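Local atomic coordinates of immunoreactive 84kD antigen PG93 (Porphyromonas gingivalis, PDB entry 5M11), a protein that serves as an essential cell-surface component of the type-IX secretion system and binds calcium and zinc ions. Residues G167-G172 with T185-N190; V202-C207 with A218-F223; A535-H540 with T591-D596. All blocks are in the same frame, centred on the assembly; numbering follows the deposited sequence.

Contact 1. Residues G167-G172 with T185-N190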
loop_
_atom_site.group_PDB
_atom_site.type_symbol
_atom_site.label_atom_id
_atom_site.label_comp_id
_atom_site.label_asym_id
_atom_site.label_seq_id
_atom_site.Cartn_x
_atom_site.Cartn_y
_atom_site.Cartn_z
ATOM N N GLY A 167 9.838 -26.988 21.806
ATOM C CA GLY A 167 11.009 -27.863 21.889
ATOM C C GLY A 167 10.753 -29.334 22.175
ATOM O O GLY A 167 11.665 -30.066 22.574
ATOM N N GLN A 168 9.523 -29.783 21.940
ATOM C CA GLN A 168 9.131 -31.159 22.137
ATOM C C GLN A 168 8.569 -31.758 20.854
ATOM O O GLN A 168 7.804 -31.105 20.139
ATOM C CB GLN A 168 8.081 -31.229 23.236
ATOM C CG GLN A 168 8.638 -31.483 24.611
ATOM C CD GLN A 168 7.534 -31.592 25.632
ATOM O OE1 GLN A 168 6.524 -30.875 25.588
ATOM N NE2 GLN A 168 7.724 -32.466 26.605
ATOM N N LEU A 169 8.902 -33.006 20.581
ATOM C CA LEU A 169 8.313 -33.636 19.419
ATOM C C LEU A 169 7.152 -34.552 19.876
ATOM O O LEU A 169 7.349 -35.403 20.750
ATOM C CB LEU A 169 9.381 -34.401 18.622
ATOM C CG LEU A 169 8.946 -34.958 17.279
ATOM C CD1 LEU A 169 8.559 -33.848 16.326
ATOM C CD2 LEU A 169 10.030 -35.820 16.671
ATOM N N PHE A 170 5.935 -34.344 19.318
ATOM C CA PHE A 170 4.758 -35.166 19.640
ATOM C C PHE A 170 4.307 -35.967 18.438
ATOM O O PHE A 170 4.415 -35.472 17.318
ATOM C CB PHE A 170 3.582 -34.310 20.142
ATOM C CG PHE A 170 3.879 -33.511 21.380
ATOM C CD1 PHE A 170 3.800 -34.092 22.635
ATOM C CD2 PHE A 170 4.260 -32.174 21.289
ATOM C CE1 PHE A 170 4.083 -33.349 23.781
ATOM C CE2 PHE A 170 4.538 -31.430 22.436
ATOM C CZ PHE A 170 4.437 -32.017 23.675
ATOM N N ILE A 171 3.833 -37.212 18.672
ATOM C CA ILE A 171 3.242 -38.086 17.646
ATOM C C ILE A 171 1.787 -38.362 18.038
ATOM O O ILE A 171 1.492 -38.558 19.224
ATOM C CB ILE A 171 4.034 -39.382 17.398
ATOM C CG1 ILE A 171 3.535 -40.121 16.151
ATOM C CG2 ILE A 171 4.084 -40.290 18.625
ATOM C CD1 ILE A 171 4.675 -40.739 15.301
ATOM N N GLY A 172 0.891 -38.331 17.065
ATOM C CA GLY A 172 -0.509 -38.596 17.333
ATOM C C GLY A 172 -1.201 -39.169 16.133
ATOM O O GLY A 172 -0.834 -38.817 15.009
ATOM N N THR A 185 1.616 -38.377 22.023
ATOM C CA THR A 185 2.719 -39.034 22.733
ATOM C C THR A 185 3.999 -38.240 22.517
ATOM O O THR A 185 4.437 -38.091 21.360
ATOM C CB THR A 185 2.905 -40.483 22.227
ATOM O OG1 THR A 185 1.635 -41.116 22.040
ATOM C CG2 THR A 185 3.822 -41.321 23.130
ATOM N N ALA A 186 4.601 -37.743 23.615
ATOM C CA ALA A 186 5.865 -37.008 23.554
ATOM C C ALA A 186 7.018 -37.980 23.247
ATOM O O ALA A 186 7.119 -39.030 23.872
ATOM C CB ALA A 186 6.105 -36.264 24.857
ATOM N N LEU A 187 7.843 -37.659 22.243
ATOM C CA LEU A 187 8.961 -38.490 21.762
ATOM C C LEU A 187 10.345 -38.035 22.256
ATOM O O LEU A 187 10.784 -36.919 21.938
ATOM C CB LEU A 187 8.980 -38.484 20.225
ATOM C CG LEU A 187 7.869 -39.198 19.503
ATOM C CD1 LEU A 187 7.979 -38.950 17.991
ATOM C CD2 LEU A 187 7.879 -40.695 19.825
ATOM N N SER A 188 11.052 -38.930 22.974
ATOM C CA SER A 188 12.417 -38.682 23.450
ATOM C C SER A 188 13.411 -39.181 22.412
ATOM O O SER A 188 13.564 -40.391 22.233
ATOM C CB SER A 188 12.660 -39.347 24.797
ATOM O OG SER A 188 12.319 -38.445 25.835
ATOM N N LEU A 189 14.030 -38.251 21.674
ATOM C CA LEU A 189 14.972 -38.580 20.600
ATOM C C LEU A 189 16.387 -38.120 20.944
ATOM O O LEU A 189 16.580 -37.074 21.566
ATOM C CB LEU A 189 14.501 -37.940 19.274
ATOM C CG LEU A 189 13.732 -38.803 18.276
ATOM C CD1 LEU A 189 12.681 -39.718 18.942
ATOM C CD2 LEU A 189 13.082 -37.958 17.228
ATOM N N ASN A 190 17.376 -38.907 20.528
ATOM C CA ASN A 190 18.767 -38.577 20.779
ATOM C C ASN A 190 19.222 -37.448 19.826
ATOM O O ASN A 190 19.863 -37.704 18.800
ATOM C CB ASN A 190 19.665 -39.824 20.674
ATOM C CG ASN A 190 21.134 -39.565 20.968
ATOM O OD1 ASN A 190 21.506 -39.064 22.045
ATOM N ND2 ASN A 190 22.001 -39.899 20.011
#
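Two backbones come closest at F170 and A186, are tied on one side of that pair by the two bonds between I171 and T185, and part beyond L187, their short axes meeting at 137° with a closest approach of 4.5 Å. I171 and T185 form an antiparallel hydrogen-bonded pair: I171 N reaches T185 O at 2.9 Å from above the carbonyl plane, whereas T185 N meets I171 O at 2.8 Å within it. A third bond, 2.8 Å from L187 N to L169 O, runs almost along the C=O axis. The tight side belongs to L169, I171, L187 and L189. L187 wedges its two methyls between neighbours, CD1 lying 4.0 Å from L169 CD2 while CD2 touches I171 CG2. L169, with CG anti to the backbone N (chi1 -172°), sends CD2 across to L189 CD2 at 3.8 Å. These are the third and fourth strands of a four-stranded antiparallel blade of the N-terminal beta-propeller, and their leucines continue into a wider apolar layer: L169 and L187 touch L162 of the second strand, and L169 and L189 rest on F208 of the following blade. The opposite face is thinner. There F170 and A186 make a non-hydrogen-bonded pair, the ring's CE1 standing 3.7 Å from A186 CB; K165 and W184 also touch the F170 side chain. A186 and Q168 are exposed on this side, and the amide of Q168 barely reaches A186 CB.

Contact 2. Residues V202-C207 with A218-F223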
loop_
_atom_site.group_PDB
_atom_site.type_symbol
_atom_site.label_atom_id
_atom_site.label_comp_id
_atom_site.label_asym_id
_atom_site.label_seq_id
_atom_site.Cartn_x
_atom_site.Cartn_y
_atom_site.Cartn_z
ATOM N N VAL A 202 11.437 -37.270 3.892
ATOM C CA VAL A 202 12.030 -37.492 2.577
ATOM C C VAL A 202 12.188 -38.993 2.482
ATOM O O VAL A 202 12.948 -39.583 3.230
ATOM C CB VAL A 202 13.331 -36.657 2.321
ATOM C CG1 VAL A 202 14.359 -36.791 3.444
ATOM C CG2 VAL A 202 13.953 -36.954 0.964
ATOM N N GLY A 203 11.356 -39.601 1.656
ATOM C CA GLY A 203 11.291 -41.048 1.471
ATOM C C GLY A 203 10.925 -41.724 2.772
ATOM O O GLY A 203 10.006 -41.273 3.476
ATOM N N GLU A 204 11.738 -42.736 3.151
ATOM C CA GLU A 204 11.563 -43.473 4.406
ATOM C C GLU A 204 12.324 -42.802 5.602
ATOM O O GLU A 204 12.541 -43.450 6.623
ATOM C CB GLU A 204 11.969 -44.942 4.232
ATOM C CG GLU A 204 11.150 -45.667 3.174
ATOM C CD GLU A 204 9.653 -45.830 3.390
ATOM O OE1 GLU A 204 9.214 -45.929 4.561
ATOM O OE2 GLU A 204 8.926 -45.925 2.374
ATOM N N ASP A 205 12.687 -41.511 5.494
ATOM C CA ASP A 205 13.391 -40.808 6.563
ATOM C C ASP A 205 12.710 -39.488 6.915
ATOM O O ASP A 205 11.956 -38.931 6.120
ATOM C CB ASP A 205 14.865 -40.528 6.196
ATOM C CG ASP A 205 15.618 -41.665 5.554
ATOM O OD1 ASP A 205 15.854 -42.684 6.241
ATOM O OD2 ASP A 205 15.991 -41.532 4.365
ATOM N N ILE A 206 13.026 -38.984 8.104
ATOM C CA ILE A 206 12.586 -37.714 8.665
ATOM C C ILE A 206 13.864 -36.923 8.968
ATOM O O ILE A 206 14.759 -37.462 9.616
ATOM C CB ILE A 206 11.635 -37.906 9.908
ATOM C CG1 ILE A 206 11.469 -36.630 10.734
ATOM C CG2 ILE A 206 12.001 -39.070 10.820
ATOM C CD1 ILE A 206 10.255 -35.844 10.382
ATOM N N CYS A 207 13.990 -35.694 8.455
ATOM C CA CYS A 207 15.177 -34.867 8.722
ATOM C C CYS A 207 14.854 -33.730 9.675
ATOM O O CYS A 207 13.800 -33.081 9.544
ATOM C CB CYS A 207 15.817 -34.334 7.444
ATOM S SG CYS A 207 16.457 -35.621 6.345
ATOM N N ALA A 218 16.732 -39.606 10.326
ATOM C CA ALA A 218 16.270 -40.772 11.059
ATOM C C ALA A 218 15.300 -41.612 10.216
ATOM O O ALA A 218 14.411 -41.062 9.595
ATOM C CB ALA A 218 15.608 -40.329 12.361
ATOM N N ALA A 219 15.480 -42.935 10.176
ATOM C CA ALA A 219 14.562 -43.831 9.474
ATOM C C ALA A 219 13.208 -43.701 10.160
ATOM O O ALA A 219 13.156 -43.771 11.397
ATOM C CB ALA A 219 15.076 -45.261 9.547
ATOM N N ASN A 220 12.131 -43.441 9.387
ATOM C CA ASN A 220 10.780 -43.215 9.915
ATOM C C ASN A 220 10.246 -44.431 10.723
ATOM O O ASN A 220 9.353 -44.279 11.549
ATOM C CB ASN A 220 9.807 -42.815 8.788
ATOM C CG ASN A 220 9.510 -43.859 7.732
ATOM O OD1 ASN A 220 10.291 -44.774 7.459
ATOM N ND2 ASN A 220 8.362 -43.727 7.090
ATOM N N GLN A 221 10.828 -45.602 10.525
ATOM C CA GLN A 221 10.439 -46.813 11.237
ATOM C C GLN A 221 11.207 -46.981 12.585
ATOM O O GLN A 221 10.931 -47.921 13.324
ATOM C CB GLN A 221 10.621 -48.056 10.331
ATOM C CG GLN A 221 11.886 -48.090 9.429
ATOM C CD GLN A 221 11.725 -47.473 8.036
ATOM O OE1 GLN A 221 12.593 -46.721 7.560
ATOM N NE2 GLN A 221 10.627 -47.775 7.336
ATOM N N SER A 222 12.139 -46.072 12.913
ATOM C CA SER A 222 12.933 -46.187 14.145
ATOM C C SER A 222 13.115 -44.840 14.877
ATOM O O SER A 222 13.177 -44.837 16.102
ATOM C CB SER A 222 14.305 -46.803 13.857
ATOM O OG SER A 222 15.287 -45.857 13.446
ATOM N N PHE A 223 13.231 -43.720 14.137
ATOM C CA PHE A 223 13.447 -42.388 14.692
ATOM C C PHE A 223 14.776 -42.295 15.529
ATOM O O PHE A 223 14.855 -41.482 16.450
ATOM C CB PHE A 223 12.232 -41.956 15.524
ATOM C CG PHE A 223 11.131 -41.306 14.732
ATOM C CD1 PHE A 223 10.351 -42.049 13.852
ATOM C CD2 PHE A 223 10.838 -39.957 14.897
ATOM C CE1 PHE A 223 9.344 -41.437 13.106
ATOM C CE2 PHE A 223 9.824 -39.349 14.154
ATOM C CZ PHE A 223 9.093 -40.092 13.259
#
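A219 O is gripped by two amides of its own segment, F223 N at 2.7 Å and S222 N at 2.9 Å, which curl the chain back just after strand 214-219. The turn leaves N220 N pointing at the other segment, where it meets E204 O at 2.8 Å along a nearly straight N-H (176°), though from above the carbonyl plane. Next along, I206 and A218 form an antiparallel hydrogen-bonded pair, I206 N to A218 O at 2.9 Å and A218 N to I206 O at 3.0 Å, both in the carbonyl planes. This is the hairpin between the second and third strands of a four-stranded propeller blade; the first is joined to the second by a type II' turn from V202 to D205, with G203 and E204 at its corners. On the side of I206 the packing is apolar. CG1 is anti to the backbone N (chi1 164°), so CG2 takes the crowded position and lies over one face of the F223 ring, 4.0 Å from its centroid and 16° off the normal, in a CH-pi contact. The same methyl touches A218 CB, and L162 of the preceding blade touches both I206 and F223. D205 turns away from this layer, its OD1 in a salt bridge to R259.

Contact 3. Residues A535-H540 with T591-D596; sequences AMAVDH and TDIVVD
The first strands of two successive antiparallel sheets, 533-538 and 589-595, run side by side in the same direction, only 9° apart, as neighbouring blades of a beta-propeller do. Their axes come within 5.8 Å of each other, and side chains carry the contact, meeting one another and the backbone of the other strand, with no hydrogen bond between the two segments. A535 and A537 point toward the other strand, as I593 and V595 do in return, so small methyls on one side receive branched chains from the other. I593 straddles the pair: CG1 is anti to the carbonyl carbon (chi1 -47°), which brings CD1 to 3.8 Å from A535 CB, while CG2 settles 4.0 Å from A537 CB. V595, with CG1 anti to the backbone N (chi1 179°), lays that methyl 4.0 Å from D539 CB and turns CG2 to A537. At the other end A535 CB sits 3.5 Å from T591 O, beside a classic beta bulge in which T591 and D592 both face A604 of the next strand in their own blade. Polar ties between the blades lie just beyond the strands: D539 OD2, bonded to W545 within its own blade, forms a salt bridge with K601 of the other, and H540 N bonds to N599 OD1. The H540 ring brings CE1 to 3.2 Å from D596 O. D592 binds zinc in a known structure of this protein, with E318 at the same site; in this model that zinc is not bound to the chain, and D592 OD2 accepts from L639 N of the following blade.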
loop_
_atom_site.group_PDB
_atom_site.type_symbol
_atom_site.label_atom_id
_atom_site.label_comp_id
_atom_site.label_asym_id
_atom_site.label_seq_id
_atom_site.Cartn_x
_atom_site.Cartn_y
_atom_site.Cartn_z
ATOM N N ALA A 535 -1.917 18.557 6.686
ATOM C CA ALA A 535 -2.197 18.837 5.287
ATOM C C ALA A 535 -2.713 20.244 5.078
ATOM O O ALA A 535 -3.341 20.787 5.979
ATOM C CB ALA A 535 -3.221 17.841 4.776
ATOM N N MET A 536 -2.473 20.818 3.871
ATOM C CA MET A 536 -2.889 22.160 3.398
ATOM C C MET A 536 -3.193 22.153 1.905
ATOM O O MET A 536 -2.423 21.557 1.149
ATOM C CB MET A 536 -1.790 23.185 3.637
ATOM C CG MET A 536 -1.595 23.526 5.056
ATOM S SD MET A 536 -0.174 24.601 5.188
ATOM C CE MET A 536 -0.250 24.876 6.810
ATOM N N ALA A 537 -4.275 22.834 1.466
ATOM C CA ALA A 537 -4.654 22.882 0.052
ATOM C C ALA A 537 -5.338 24.169 -0.290
ATOM O O ALA A 537 -6.231 24.577 0.448
ATOM C CB ALA A 537 -5.582 21.720 -0.280
ATOM N N VAL A 538 -4.986 24.789 -1.429
ATOM C CA VAL A 538 -5.662 26.019 -1.847
ATOM C C VAL A 538 -6.796 25.652 -2.847
ATOM O O VAL A 538 -6.566 24.988 -3.867
ATOM C CB VAL A 538 -4.710 27.157 -2.340
ATOM C CG1 VAL A 538 -4.247 26.981 -3.777
ATOM C CG2 VAL A 538 -5.346 28.534 -2.131
ATOM N N ASP A 539 -8.026 26.035 -2.520
ATOM C CA ASP A 539 -9.107 25.719 -3.432
ATOM C C ASP A 539 -9.255 26.848 -4.462
ATOM O O ASP A 539 -8.423 27.759 -4.486
ATOM C CB ASP A 539 -10.402 25.412 -2.667
ATOM C CG ASP A 539 -11.202 26.566 -2.113
ATOM O OD1 ASP A 539 -10.763 27.732 -2.268
ATOM O OD2 ASP A 539 -12.280 26.308 -1.525
ATOM N N HIS A 540 -10.291 26.792 -5.318
ATOM C CA HIS A 540 -10.505 27.814 -6.346
ATOM C C HIS A 540 -11.029 29.140 -5.760
ATOM O O HIS A 540 -10.855 30.178 -6.400
ATOM C CB HIS A 540 -11.467 27.314 -7.428
ATOM C CG HIS A 540 -11.062 26.029 -8.071
ATOM N ND1 HIS A 540 -12.007 25.159 -8.591
ATOM C CD2 HIS A 540 -9.832 25.495 -8.252
ATOM C CE1 HIS A 540 -11.324 24.138 -9.083
ATOM N NE2 HIS A 540 -10.013 24.287 -8.890
ATOM N N THR A 591 -4.532 13.368 6.909
ATOM C CA THR A 591 -3.170 13.246 6.382
ATOM C C THR A 591 -2.986 14.026 5.058
ATOM O O THR A 591 -1.921 14.619 4.853
ATOM C CB THR A 591 -2.830 11.771 6.207
ATOM O OG1 THR A 591 -3.823 11.188 5.374
ATOM C CG2 THR A 591 -2.798 11.018 7.521
ATOM N N ASP A 592 -4.001 14.024 4.160
ATOM C CA ASP A 592 -3.906 14.761 2.892
ATOM C C ASP A 592 -5.250 15.300 2.423
ATOM O O ASP A 592 -6.314 14.784 2.797
ATOM C CB ASP A 592 -3.258 13.926 1.759
ATOM C CG ASP A 592 -2.334 14.738 0.838
ATOM O OD1 ASP A 592 -2.205 15.974 1.049
ATOM O OD2 ASP A 592 -1.712 14.135 -0.066
ATOM N N ILE A 593 -5.177 16.376 1.612
ATOM C CA ILE A 593 -6.306 17.075 0.979
ATOM C C ILE A 593 -5.903 17.399 -0.470
ATOM O O ILE A 593 -4.817 17.925 -0.716
ATOM C CB ILE A 593 -6.807 18.365 1.751
ATOM C CG1 ILE A 593 -6.983 18.115 3.261
ATOM C CG2 ILE A 593 -8.118 18.918 1.148
ATOM C CD1 ILE A 593 -6.679 19.269 4.124
ATOM N N VAL A 594 -6.812 17.106 -1.408
ATOM C CA VAL A 594 -6.709 17.372 -2.839
ATOM C C VAL A 594 -8.046 18.017 -3.269
ATOM O O VAL A 594 -9.087 17.669 -2.706
ATOM C CB VAL A 594 -6.341 16.072 -3.577
ATOM C CG1 VAL A 594 -6.914 16.016 -4.983
ATOM C CG2 VAL A 594 -4.834 15.891 -3.595
ATOM N N VAL A 595 -8.011 19.004 -4.197
ATOM C CA VAL A 595 -9.216 19.732 -4.623
ATOM C C VAL A 595 -9.554 19.474 -6.123
ATOM O O VAL A 595 -8.719 19.676 -7.021
ATOM C CB VAL A 595 -9.106 21.254 -4.308
ATOM C CG1 VAL A 595 -10.343 22.015 -4.779
ATOM C CG2 VAL A 595 -8.872 21.499 -2.817
ATOM N N ASP A 596 -10.818 19.054 -6.346
ATOM C CA ASP A 596 -11.510 18.766 -7.614
ATOM C C ASP A 596 -11.567 19.937 -8.579
ATOM O O ASP A 596 -11.429 21.092 -8.192
ATOM C CB ASP A 596 -12.999 18.419 -7.307
ATOM C CG ASP A 596 -13.419 16.970 -7.430
ATOM O OD1 ASP A 596 -12.527 16.102 -7.579
ATOM O OD2 ASP A 596 -14.652 16.696 -7.372
#

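How the contacts relate
Contacts 1 and 2 are hairpin pairings within single blades, set side by side near one end of the molecule, whereas contact 3 joins two blades on the opposite side of the chain's centre, about 62 and 65 Å away between centres. The first two touch directly: L189 CG lies 3.4 Å from F223 O. They also share an apolar layer, with L187 CD1 4.3 Å from F223 CE2 and L162 touching both. Contact 1 is mostly surface, contacts 2 and 3 partly buried. Chemistry follows place. Within a blade, backbone hydrogen bonds set the pairing; in contact 3, between blades, alanine methyls pack against isoleucine and valine, and charged or polar groups bridge at the strand ends.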